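Local coordinates for protein probable dipeptidase (Pseudomonas aeruginosa, PDB 3B40) that probably hydrolyses dipeptides as a metal-dependent peptidase of the M19 (membrane dipeptidase) family, at residues 266-271 against 362-366; 236-240 against 340-345; 203-208 against 407-411; 199-204 against 222-228. The protein carries 11 engineered substitutions. All coordinates share one frame. Numbering follows the deposited sequence.

How the contacts relate
The four contacts fall into two touching pairs that illustrate how packing chemistry varies around a TIM-barrel-like fold. All are partly buried. Contacts 1 and 2 join loops after strands to each other and to helix 335-349, meeting where L271 packs on A341. Contact 1, nearest the chain centre (about 10 Å), relies on glycine backbone, whereas contact 2 is apolar. Contacts 3 and 4, centred about 20 Å out, share N203 and D204 of helix 193-205 and depend more on polar groups: bridging waters in contact 3, a salt-bridge network in contact 4. R227 of contact 4 probably hydrogen-bonds R410 O of contact 3. Contact centres of one pair lie about 26 to 30 Å from those of the other.

Contact 1. Residues 266-271 against 362-366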
loop_
_atom_site.group_PDB
_atom_site.type_symbol
_atom_site.label_atom_id
_atom_site.label_comp_id
_atom_site.label_asym_id
_atom_site.label_seq_id
_atom_site.Cartn_x
_atom_site.Cartn_y
_atom_site.Cartn_z
ATOM N N GLY A 266 7.661 -3.477 1.254
ATOM C CA GLY A 266 9.038 -2.973 1.394
ATOM C C GLY A 266 9.086 -1.537 1.910
ATOM O O GLY A 266 9.655 -0.648 1.251
ATOM N N PHE A 267 8.459 -1.296 3.061
ATOM C CA PHE A 267 8.481 0.034 3.671
ATOM C C PHE A 267 9.467 0.016 4.842
ATOM O O PHE A 267 9.222 -0.660 5.866
ATOM C CB PHE A 267 7.085 0.518 4.100
ATOM C CG PHE A 267 7.034 1.992 4.369
ATOM C CD1 PHE A 267 6.560 2.877 3.404
ATOM C CD2 PHE A 267 7.499 2.504 5.571
ATOM C CE1 PHE A 267 6.549 4.235 3.633
ATOM C CE2 PHE A 267 7.483 3.871 5.820
ATOM C CZ PHE A 267 7.007 4.743 4.846
ATOM N N PRO A 268 10.633 0.662 4.656
ATOM C CA PRO A 268 11.755 0.424 5.585
ATOM C C PRO A 268 11.399 0.536 7.081
ATOM O O PRO A 268 11.699 -0.383 7.855
ATOM C CB PRO A 268 12.818 1.452 5.158
ATOM C CG PRO A 268 12.276 2.203 4.043
ATOM C CD PRO A 268 11.019 1.552 3.546
ATOM N N ALA A 269 10.743 1.622 7.485
ATOM C CA ALA A 269 10.412 1.818 8.912
ATOM C C ALA A 269 9.376 0.859 9.493
ATOM O O ALA A 269 9.177 0.841 10.720
ATOM C CB ALA A 269 9.978 3.286 9.197
ATOM N N TYR A 270 8.702 0.080 8.647
ATOM C CA TYR A 270 7.751 -0.904 9.145
ATOM C C TYR A 270 8.470 -2.251 9.285
ATOM O O TYR A 270 7.871 -3.234 9.777
ATOM C CB TYR A 270 6.548 -1.128 8.212
ATOM C CG TYR A 270 5.655 0.044 7.782
ATOM C CD1 TYR A 270 5.652 1.276 8.442
ATOM C CD2 TYR A 270 4.774 -0.127 6.692
ATOM C CE1 TYR A 270 4.820 2.334 7.988
ATOM C CE2 TYR A 270 3.925 0.910 6.245
ATOM C CZ TYR A 270 3.971 2.130 6.887
ATOM O OH TYR A 270 3.134 3.121 6.437
ATOM N N LEU A 271 9.741 -2.291 8.862
ATOM C CA LEU A 271 10.522 -3.531 8.802
ATOM C C LEU A 271 11.687 -3.560 9.781
ATOM O O LEU A 271 12.086 -4.623 10.244
ATOM C CB LEU A 271 11.054 -3.774 7.383
ATOM C CG LEU A 271 10.029 -3.993 6.270
ATOM C CD1 LEU A 271 10.725 -3.886 4.892
ATOM C CD2 LEU A 271 9.288 -5.326 6.435
ATOM N N ASP A 362 5.332 6.386 -2.468
ATOM C CA ASP A 362 4.837 6.958 -1.222
ATOM C C ASP A 362 5.790 6.590 -0.085
ATOM O O ASP A 362 5.355 6.356 1.023
ATOM C CB ASP A 362 3.366 6.565 -0.940
ATOM C CG ASP A 362 2.681 7.476 0.120
ATOM O OD1 ASP A 362 3.078 8.645 0.305
ATOM O OD2 ASP A 362 1.724 7.011 0.787
ATOM N N GLY A 363 7.102 6.511 -0.381
ATOM C CA GLY A 363 8.124 6.282 0.655
ATOM C C GLY A 363 8.727 4.883 0.755
ATOM O O GLY A 363 9.667 4.670 1.524
ATOM N N GLY A 364 8.191 3.933 -0.016
ATOM C CA GLY A 364 8.643 2.563 0.029
ATOM C C GLY A 364 9.889 2.311 -0.809
ATOM O O GLY A 364 10.352 3.179 -1.556
ATOM N N GLY A 365 10.387 1.087 -0.734
ATOM C CA GLY A 365 11.671 0.742 -1.328
ATOM C C GLY A 365 12.592 0.457 -0.175
ATOM O O GLY A 365 12.565 1.156 0.850
ATOM N N VAL A 366 13.402 -0.581 -0.317
ATOM C CA VAL A 366 14.419 -0.883 0.699
ATOM C C VAL A 366 15.815 -0.847 0.042
ATOM O O VAL A 366 15.932 -0.873 -1.197
ATOM C CB VAL A 366 14.172 -2.272 1.373
ATOM C CG1 VAL A 366 12.816 -2.309 2.134
ATOM C CG2 VAL A 366 14.274 -3.400 0.365
#
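Loops that follow neighbouring strands can pack closely where glycines bare the backbone, and residues 362-366 show how. D362 comes first: its carbonyl O sits at the edge of the F267 ring, 3.6 Å from F267 CE1, while its carboxylate turns to a hydrogen bond with the hydroxyl of Y165. At G363 the backbone angles would jam a CB against the carbonyl O of D362, and a CB would also crowd F267 CE1; the bare backbone lets G363 C come to 3.7 Å from F267 CE1. F267 CB starts away from this loop, but chi1 t brings the ring back. G364 follows, with its CA 3.6 Å from G266 O, and then G365, whose angles call for glycine for the same reason, makes the single hydrogen bond, from G365 N to G266 O at 2.7 Å. The G365 carbonyl O lies 3.1 Å from P268 CD. V366 closes the segment, V366 CG1 packing 3.8 Å from L271 CD1. The contact joins loops at the C-terminal ends of adjacent parallel strands 261-265 and 354-357, as in a TIM-barrel-type sheet; G266 bonds through its backbone to S357, while V366 and L271 both rest on helix 335-349.

Contact 2. Residues 236-240 against 340-345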
loop_
_atom_site.group_PDB
_atom_site.type_symbol
_atom_site.label_atom_id
_atom_site.label_comp_id
_atom_site.label_asym_id
_atom_site.label_seq_id
_atom_site.Cartn_x
_atom_site.Cartn_y
_atom_site.Cartn_z
ATOM N N ALA A 236 3.062 -5.015 6.930
ATOM C CA ALA A 236 4.167 -5.843 7.473
ATOM C C ALA A 236 3.759 -6.349 8.885
ATOM O O ALA A 236 2.774 -5.820 9.452
ATOM C CB ALA A 236 5.481 -5.026 7.533
ATOM N N PRO A 237 4.454 -7.392 9.428
ATOM C CA PRO A 237 4.135 -7.909 10.785
ATOM C C PRO A 237 4.572 -7.063 11.975
ATOM O O PRO A 237 5.704 -6.514 11.999
ATOM C CB PRO A 237 4.875 -9.281 10.854
ATOM C CG PRO A 237 5.333 -9.575 9.400
ATOM C CD PRO A 237 5.488 -8.212 8.759
ATOM N N ARG A 238 3.745 -7.058 13.022
ATOM C CA ARG A 238 4.166 -6.385 14.240
ATOM C C ARG A 238 5.371 -7.046 14.912
ATOM O O ARG A 238 6.096 -6.400 15.673
ATOM C CB ARG A 238 3.029 -6.313 15.234
ATOM C CG ARG A 238 1.940 -5.403 14.801
ATOM C CD ARG A 238 1.555 -4.632 15.987
ATOM N NE ARG A 238 0.136 -4.431 16.030
ATOM C CZ ARG A 238 -0.479 -3.848 17.053
ATOM N NH1 ARG A 238 -1.790 -3.687 17.019
ATOM N NH2 ARG A 238 0.222 -3.422 18.098
ATOM N N ALA A 239 5.568 -8.332 14.637
ATOM C CA ALA A 239 6.701 -9.074 15.179
ATOM C C ALA A 239 8.027 -8.421 14.784
ATOM O O ALA A 239 8.989 -8.545 15.492
ATOM C CB ALA A 239 6.674 -10.492 14.704
ATOM N N LEU A 240 8.050 -7.740 13.642
ATOM C CA LEU A 240 9.204 -6.943 13.229
ATOM C C LEU A 240 9.264 -5.546 13.841
ATOM O O LEU A 240 10.291 -5.142 14.366
ATOM C CB LEU A 240 9.320 -6.874 11.702
ATOM C CG LEU A 240 9.834 -8.232 11.148
ATOM C CD1 LEU A 240 8.670 -9.223 10.935
ATOM C CD2 LEU A 240 10.667 -8.052 9.877
ATOM N N ASP A 340 12.796 -11.341 5.937
ATOM C CA ASP A 340 12.432 -11.731 7.329
ATOM C C ASP A 340 10.917 -11.593 7.512
ATOM O O ASP A 340 10.252 -12.497 8.034
ATOM C CB ASP A 340 13.105 -10.811 8.314
ATOM C CG ASP A 340 14.576 -11.106 8.510
ATOM O OD1 ASP A 340 15.102 -12.140 8.031
ATOM O OD2 ASP A 340 15.217 -10.269 9.179
ATOM N N ALA A 341 10.377 -10.450 7.067
ATOM C CA ALA A 341 8.942 -10.192 7.153
ATOM C C ALA A 341 8.168 -11.201 6.317
ATOM O O ALA A 341 7.151 -11.748 6.770
ATOM C CB ALA A 341 8.630 -8.775 6.741
ATOM N N ILE A 342 8.639 -11.486 5.105
ATOM C CA ILE A 342 8.005 -12.535 4.294
ATOM C C ILE A 342 8.036 -13.897 5.020
ATOM O O ILE A 342 7.011 -14.577 5.102
ATOM C CB ILE A 342 8.645 -12.630 2.873
ATOM C CG1 ILE A 342 8.392 -11.295 2.103
ATOM C CG2 ILE A 342 8.122 -13.858 2.122
ATOM C CD1 ILE A 342 9.041 -11.197 0.714
ATOM N N ASP A 343 9.207 -14.258 5.544
ATOM C CA ASP A 343 9.442 -15.497 6.263
ATOM C C ASP A 343 8.447 -15.620 7.422
ATOM O O ASP A 343 7.818 -16.649 7.584
ATOM C CB ASP A 343 10.886 -15.538 6.837
ATOM C CG ASP A 343 11.955 -15.944 5.808
ATOM O OD1 ASP A 343 11.669 -16.144 4.613
ATOM O OD2 ASP A 343 13.122 -16.072 6.218
ATOM N N TYR A 344 8.325 -14.568 8.220
ATOM C CA TYR A 344 7.417 -14.548 9.378
ATOM C C TYR A 344 5.962 -14.746 8.988
ATOM O O TYR A 344 5.231 -15.473 9.654
ATOM C CB TYR A 344 7.568 -13.243 10.168
ATOM C CG TYR A 344 6.741 -13.235 11.438
ATOM C CD1 TYR A 344 7.249 -13.761 12.627
ATOM C CD2 TYR A 344 5.445 -12.729 11.441
ATOM C CE1 TYR A 344 6.484 -13.768 13.791
ATOM C CE2 TYR A 344 4.656 -12.742 12.580
ATOM C CZ TYR A 344 5.180 -13.276 13.762
ATOM O OH TYR A 344 4.425 -13.264 14.904
ATOM N N THR A 345 5.540 -14.060 7.930
ATOM C CA THR A 345 4.160 -14.070 7.503
ATOM C C THR A 345 3.814 -15.459 6.976
ATOM O O THR A 345 2.746 -15.997 7.293
ATOM C CB THR A 345 3.873 -12.918 6.474
ATOM O OG1 THR A 345 4.373 -11.695 7.000
ATOM C CG2 THR A 345 2.372 -12.721 6.246
#
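A239 lays its methyl group over one face of the Y344 ring, a CH-pi contact in which A239 CB is 3.5 Å from the ring centroid and 23° off the normal. The ring is brought there by the t rotamer of Y344 at chi1, which swings it out from the helix toward the loop, and its hydroxyl is held by a hydrogen bond to D249. P237 approaches the same ring obliquely, with P237 CB 3.5 Å from Y344 CD2, and its own ring also touches A341, one turn earlier, and T345, the next residue: P237 CD lies 3.8 Å from A341 CB, and P237 CG 3.3 Å from T345 OG1. Within its helix T345 OG1 donates to A341 O at 2.8 Å, and P237 CG packs against that same hydroxyl oxygen. L240 completes the patch, L240 CD2 lying 3.8 Å from A341 CB and L240 CD1 4.2 Å from Y344 CB. The loop holds its shape with a turn bond from L240 N to P237 O at 3.1 Å, and no hydrogen bond crosses between the segments. A341 and T345 also rest on strand 261-265. A loop after one parallel strand, 230-235, thus packs on a helix that lies against the next, as in the helix-wrapped barrel of the TIM-barrel clan to which the M19 family belongs.

Contact 3. Residues 203-208 against 407-411; sequences NDLGVI and VQKRA
Two helix ends meet with G206 CA 4.3 Å from A411 CA. Helix 193-205 ends in a Schellman motif at G206 (phi 69°), and V207 then extends into strand 208-210. Helix 389-409 ends in a turn carrying A411, whose CB lies 3.9 Å from G206 CA; a side chain at G206 would crowd that methyl. V407 (chi1 t) points into the gap, V407 CG1 reaching 3.7 Å from G206 C and V207 C, while V407 CG2 lies 4.0 Å from I208 CG1 (chi1 m, chi2 t). Q408 (chi1 m, chi2 t, chi3 -44°) sets its CG 3.8 Å from G206 O, and its amide also bonds Y117 O. R410 (chi1 m) leads away to E406. A CA-H...O contact joins A411 CA to N203 O (3.5 Å). Water 1 donates to N203 O (2.8 Å) and V407 O (2.7 Å); water 2 donates to G206 O (2.6 Å) and accepts from Q408 NE2 (2.9 Å), so water links polar atoms where direct touches are van der Waals and CA-H...O.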
loop_
_atom_site.group_PDB
_atom_site.type_symbol
_atom_site.label_atom_id
_atom_site.label_comp_id
_atom_site.label_asym_id
_atom_site.label_seq_id
_atom_site.Cartn_x
_atom_site.Cartn_y
_atom_site.Cartn_z
ATOM N N ASN A 203 -18.661 -6.744 -1.879
ATOM C CA ASN A 203 -18.834 -8.177 -2.148
ATOM C C ASN A 203 -19.699 -8.367 -3.403
ATOM O O ASN A 203 -19.332 -9.170 -4.293
ATOM C CB ASN A 203 -19.509 -8.898 -0.968
ATOM C CG ASN A 203 -18.565 -9.234 0.187
ATOM O OD1 ASN A 203 -19.044 -9.684 1.224
ATOM N ND2 ASN A 203 -17.247 -9.009 0.035
ATOM N N ASP A 204 -20.838 -7.651 -3.468
ATOM C CA ASP A 204 -21.793 -7.735 -4.581
ATOM C C ASP A 204 -21.157 -7.317 -5.900
ATOM O O ASP A 204 -21.408 -7.922 -6.933
ATOM C CB ASP A 204 -23.032 -6.824 -4.359
ATOM C CG ASP A 204 -23.949 -7.328 -3.259
ATOM O OD1 ASP A 204 -23.814 -8.510 -2.886
ATOM O OD2 ASP A 204 -24.772 -6.529 -2.714
ATOM N N LEU A 205 -20.388 -6.235 -5.863
ATOM C CA LEU A 205 -19.679 -5.740 -7.023
ATOM C C LEU A 205 -18.497 -6.607 -7.488
ATOM O O LEU A 205 -17.999 -6.411 -8.586
ATOM C CB LEU A 205 -19.204 -4.307 -6.753
ATOM C CG LEU A 205 -20.286 -3.239 -6.782
ATOM C CD1 LEU A 205 -19.723 -1.917 -6.322
ATOM C CD2 LEU A 205 -20.924 -3.113 -8.188
ATOM N N GLY A 206 -18.051 -7.555 -6.667
ATOM C CA GLY A 206 -16.852 -8.337 -7.016
ATOM C C GLY A 206 -15.569 -7.508 -6.976
ATOM O O GLY A 206 -14.674 -7.673 -7.821
ATOM N N VAL A 207 -15.460 -6.644 -5.971
ATOM C CA VAL A 207 -14.294 -5.770 -5.776
ATOM C C VAL A 207 -13.557 -6.271 -4.556
ATOM O O VAL A 207 -14.195 -6.559 -3.533
ATOM C CB VAL A 207 -14.718 -4.286 -5.579
ATOM C CG1 VAL A 207 -13.522 -3.410 -5.101
ATOM C CG2 VAL A 207 -15.266 -3.756 -6.851
ATOM N N ILE A 208 -12.232 -6.421 -4.677
ATOM C CA ILE A 208 -11.425 -6.935 -3.583
ATOM C C ILE A 208 -11.428 -5.891 -2.470
ATOM O O ILE A 208 -11.119 -4.718 -2.723
ATOM C CB ILE A 208 -9.942 -7.197 -3.997
ATOM C CG1 ILE A 208 -9.831 -8.210 -5.149
ATOM C CG2 ILE A 208 -9.130 -7.715 -2.786
ATOM C CD1 ILE A 208 -8.506 -8.110 -5.932
ATOM N N VAL A 407 -12.878 -13.697 -5.283
ATOM C CA VAL A 407 -13.660 -12.468 -5.128
ATOM C C VAL A 407 -14.670 -12.195 -6.275
ATOM O O VAL A 407 -15.858 -11.927 -6.036
ATOM C CB VAL A 407 -12.720 -11.227 -4.986
ATOM C CG1 VAL A 407 -13.546 -9.942 -5.078
ATOM C CG2 VAL A 407 -11.972 -11.304 -3.718
ATOM N N GLN A 408 -14.195 -12.212 -7.517
ATOM C CA GLN A 408 -15.116 -12.020 -8.654
ATOM C C GLN A 408 -16.193 -13.121 -8.762
ATOM O O GLN A 408 -17.310 -12.848 -9.183
ATOM C CB GLN A 408 -14.327 -11.865 -9.962
ATOM C CG GLN A 408 -13.453 -10.599 -9.960
ATOM C CD GLN A 408 -12.886 -10.289 -11.312
ATOM O OE1 GLN A 408 -12.408 -11.190 -12.022
ATOM N NE2 GLN A 408 -12.947 -9.008 -11.697
ATOM N N LYS A 409 -15.862 -14.348 -8.363
ATOM C CA LYS A 409 -16.842 -15.454 -8.345
ATOM C C LYS A 409 -17.984 -15.215 -7.358
ATOM O O LYS A 409 -19.124 -15.617 -7.613
ATOM C CB LYS A 409 -16.170 -16.788 -8.009
ATOM C CG LYS A 409 -15.752 -17.548 -9.237
ATOM C CD LYS A 409 -15.834 -19.052 -8.980
ATOM C CE LYS A 409 -14.515 -19.619 -8.456
ATOM N NZ LYS A 409 -13.468 -19.662 -9.529
ATOM N N ARG A 410 -17.679 -14.538 -6.251
ATOM C CA ARG A 410 -18.675 -14.206 -5.231
ATOM C C ARG A 410 -19.516 -12.941 -5.547
ATOM O O ARG A 410 -20.367 -12.554 -4.747
ATOM C CB ARG A 410 -17.989 -14.024 -3.874
ATOM C CG ARG A 410 -16.931 -15.065 -3.557
ATOM C CD ARG A 410 -17.352 -16.071 -2.567
ATOM N NE ARG A 410 -16.489 -17.242 -2.669
ATOM C CZ ARG A 410 -15.480 -17.573 -1.858
ATOM N NH1 ARG A 410 -15.145 -16.846 -0.786
ATOM N NH2 ARG A 410 -14.805 -18.686 -2.127
ATOM N N ALA A 411 -19.285 -12.295 -6.691
ATOM C CA ALA A 411 -20.099 -11.126 -7.100
ATOM C C ALA A 411 -21.598 -11.449 -7.158
ATOM O O ALA A 411 -21.965 -12.595 -7.455
ATOM C CB ALA A 411 -19.646 -10.604 -8.435
HETATM O O HOH W 1 -16.898 -10.470 -4.000
HETATM O O HOH W 2 -14.966 -7.382 -10.424
#

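Contact 4. Residues 199-204 against 222-228; sequences VERLND and VAALSRA
An arginine lies across a helix: the R227 guanidinium sits face-on over N203 CB while its edge meets two carboxylates, in a salt-bridge network of E200, D204 and R227. Residues 199-204 are helical; 222-225 end helix 216-225, the beta-alpha-beta crossover between parallel strands 208-210 and 230-235, and S226 to A228 run on as a loop. V199 CA lies 6.3 Å from S226 CA, and N203 CA 6.4 Å from A228 CA. R227 extends with chi1 p, chi2 t, chi3 t. In the salt bridges, D204 (chi1 m) takes R227 NH2 at 2.8 Å and R227 NH1 at 3.1 Å on OD1, and E200 (chi1 t, chi2 p) a weak bond from R227 NH1 at 3.2 Å on OE1. N203 (chi1 m) bonds the loop through both ends of its amide: R227 N donates to N203 OD1 (2.8 Å), N203 ND2 to S226 OG (3.2 Å). V199 (chi1 t) sets CG1 3.8 Å from L225 CB and CG2 4.2 Å from V222 CG2. Water 3 donates to E200 OE2 (2.5 Å) and N203 OD1 (2.8 Å); water 4 to E200 OE2 and L225 O, both 2.9 Å. Charge and water thus gather at exposed E200 and R227, apolar packing at buried V199.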
loop_
_atom_site.group_PDB
_atom_site.type_symbol
_atom_site.label_atom_id
_atom_site.label_comp_id
_atom_site.label_asym_id
_atom_site.label_seq_id
_atom_site.Cartn_x
_atom_site.Cartn_y
_atom_site.Cartn_z
ATOM N N VAL A 199 -19.155 -2.929 2.811
ATOM C CA VAL A 199 -18.610 -4.277 2.705
ATOM C C VAL A 199 -19.518 -5.217 1.867
ATOM O O VAL A 199 -19.044 -5.959 0.994
ATOM C CB VAL A 199 -18.398 -4.917 4.091
ATOM C CG1 VAL A 199 -18.044 -6.411 3.937
ATOM C CG2 VAL A 199 -17.306 -4.147 4.903
ATOM N N GLU A 200 -20.809 -5.198 2.180
ATOM C CA GLU A 200 -21.810 -5.903 1.372
ATOM C C GLU A 200 -21.783 -5.428 -0.100
ATOM O O GLU A 200 -21.798 -6.250 -1.037
ATOM C CB GLU A 200 -23.217 -5.750 1.993
ATOM C CG GLU A 200 -24.350 -6.528 1.234
ATOM C CD GLU A 200 -24.192 -8.047 1.225
ATOM O OE1 GLU A 200 -24.773 -8.704 0.329
ATOM O OE2 GLU A 200 -23.526 -8.611 2.117
ATOM N N ARG A 201 -21.745 -4.113 -0.317
ATOM C CA ARG A 201 -21.739 -3.572 -1.686
ATOM C C ARG A 201 -20.518 -4.011 -2.473
ATOM O O ARG A 201 -20.644 -4.374 -3.634
ATOM C CB ARG A 201 -21.888 -2.040 -1.706
ATOM C CG ARG A 201 -21.986 -1.398 -3.111
ATOM C CD ARG A 201 -23.182 -1.883 -3.929
ATOM N NE ARG A 201 -24.433 -1.719 -3.207
ATOM C CZ ARG A 201 -25.108 -0.580 -3.113
ATOM N NH1 ARG A 201 -24.652 0.533 -3.712
ATOM N NH2 ARG A 201 -26.241 -0.560 -2.398
ATOM N N LEU A 202 -19.352 -4.017 -1.825
ATOM C CA LEU A 202 -18.098 -4.459 -2.473
ATOM C C LEU A 202 -18.132 -5.950 -2.813
ATOM O O LEU A 202 -17.661 -6.385 -3.891
ATOM C CB LEU A 202 -16.897 -4.148 -1.550
ATOM C CG LEU A 202 -16.632 -2.628 -1.482
ATOM C CD1 LEU A 202 -15.669 -2.251 -0.382
ATOM C CD2 LEU A 202 -16.166 -2.035 -2.824
ATOM N N ASN A 203 -18.661 -6.744 -1.879
ATOM C CA ASN A 203 -18.834 -8.177 -2.148
ATOM C C ASN A 203 -19.699 -8.367 -3.403
ATOM O O ASN A 203 -19.332 -9.170 -4.293
ATOM C CB ASN A 203 -19.509 -8.898 -0.968
ATOM C CG ASN A 203 -18.565 -9.234 0.187
ATOM O OD1 ASN A 203 -19.044 -9.684 1.224
ATOM N ND2 ASN A 203 -17.247 -9.009 0.035
ATOM N N ASP A 204 -20.838 -7.651 -3.468
ATOM C CA ASP A 204 -21.793 -7.735 -4.581
ATOM C C ASP A 204 -21.157 -7.317 -5.900
ATOM O O ASP A 204 -21.408 -7.922 -6.933
ATOM C CB ASP A 204 -23.032 -6.824 -4.359
ATOM C CG ASP A 204 -23.949 -7.328 -3.259
ATOM O OD1 ASP A 204 -23.814 -8.510 -2.886
ATOM O OD2 ASP A 204 -24.772 -6.529 -2.714
ATOM N N VAL A 222 -14.640 -6.053 8.920
ATOM C CA VAL A 222 -14.593 -6.447 7.509
ATOM C C VAL A 222 -14.568 -7.984 7.451
ATOM O O VAL A 222 -15.345 -8.568 6.713
ATOM C CB VAL A 222 -13.367 -5.870 6.734
ATOM C CG1 VAL A 222 -13.209 -6.551 5.345
ATOM C CG2 VAL A 222 -13.492 -4.401 6.550
ATOM N N ALA A 223 -13.696 -8.616 8.249
ATOM C CA ALA A 223 -13.589 -10.087 8.246
ATOM C C ALA A 223 -14.935 -10.789 8.585
ATOM O O ALA A 223 -15.360 -11.686 7.860
ATOM C CB ALA A 223 -12.466 -10.536 9.165
ATOM N N ALA A 224 -15.617 -10.334 9.637
ATOM C CA ALA A 224 -16.916 -10.892 10.045
ATOM C C ALA A 224 -18.008 -10.680 8.986
ATOM O O ALA A 224 -18.934 -11.466 8.889
ATOM C CB ALA A 224 -17.352 -10.307 11.400
ATOM N N LEU A 225 -17.877 -9.631 8.184
ATOM C CA LEU A 225 -18.915 -9.244 7.264
ATOM C C LEU A 225 -18.664 -9.689 5.819
ATOM O O LEU A 225 -19.629 -9.843 5.057
ATOM C CB LEU A 225 -19.117 -7.726 7.336
ATOM C CG LEU A 225 -19.746 -7.176 8.612
ATOM C CD1 LEU A 225 -19.718 -5.648 8.574
ATOM C CD2 LEU A 225 -21.155 -7.679 8.773
ATOM N N SER A 226 -17.395 -9.914 5.437
ATOM C CA SER A 226 -17.104 -10.273 4.030
ATOM C C SER A 226 -17.410 -11.739 3.661
ATOM O O SER A 226 -17.003 -12.648 4.357
ATOM C CB SER A 226 -15.658 -9.951 3.682
ATOM O OG SER A 226 -15.403 -10.235 2.306
ATOM N N ARG A 227 -18.116 -11.966 2.554
ATOM C CA ARG A 227 -18.281 -13.343 2.061
ATOM C C ARG A 227 -17.164 -13.777 1.081
ATOM O O ARG A 227 -17.190 -14.901 0.549
ATOM C CB ARG A 227 -19.652 -13.535 1.432
ATOM C CG ARG A 227 -19.864 -12.767 0.149
ATOM C CD ARG A 227 -21.231 -13.092 -0.489
ATOM N NE ARG A 227 -21.379 -12.431 -1.793
ATOM C CZ ARG A 227 -22.111 -11.332 -1.996
ATOM N NH1 ARG A 227 -22.773 -10.783 -0.984
ATOM N NH2 ARG A 227 -22.198 -10.799 -3.218
ATOM N N ALA A 228 -16.185 -12.902 0.874
ATOM C CA ALA A 228 -15.165 -13.088 -0.166
ATOM C C ALA A 228 -13.775 -12.831 0.403
ATOM O O ALA A 228 -13.676 -12.133 1.426
ATOM C CB ALA A 228 -15.429 -12.136 -1.342
HETATM O O HOH W 3 -21.744 -10.317 1.637
HETATM O O HOH W 4 -22.013 -8.191 4.577
#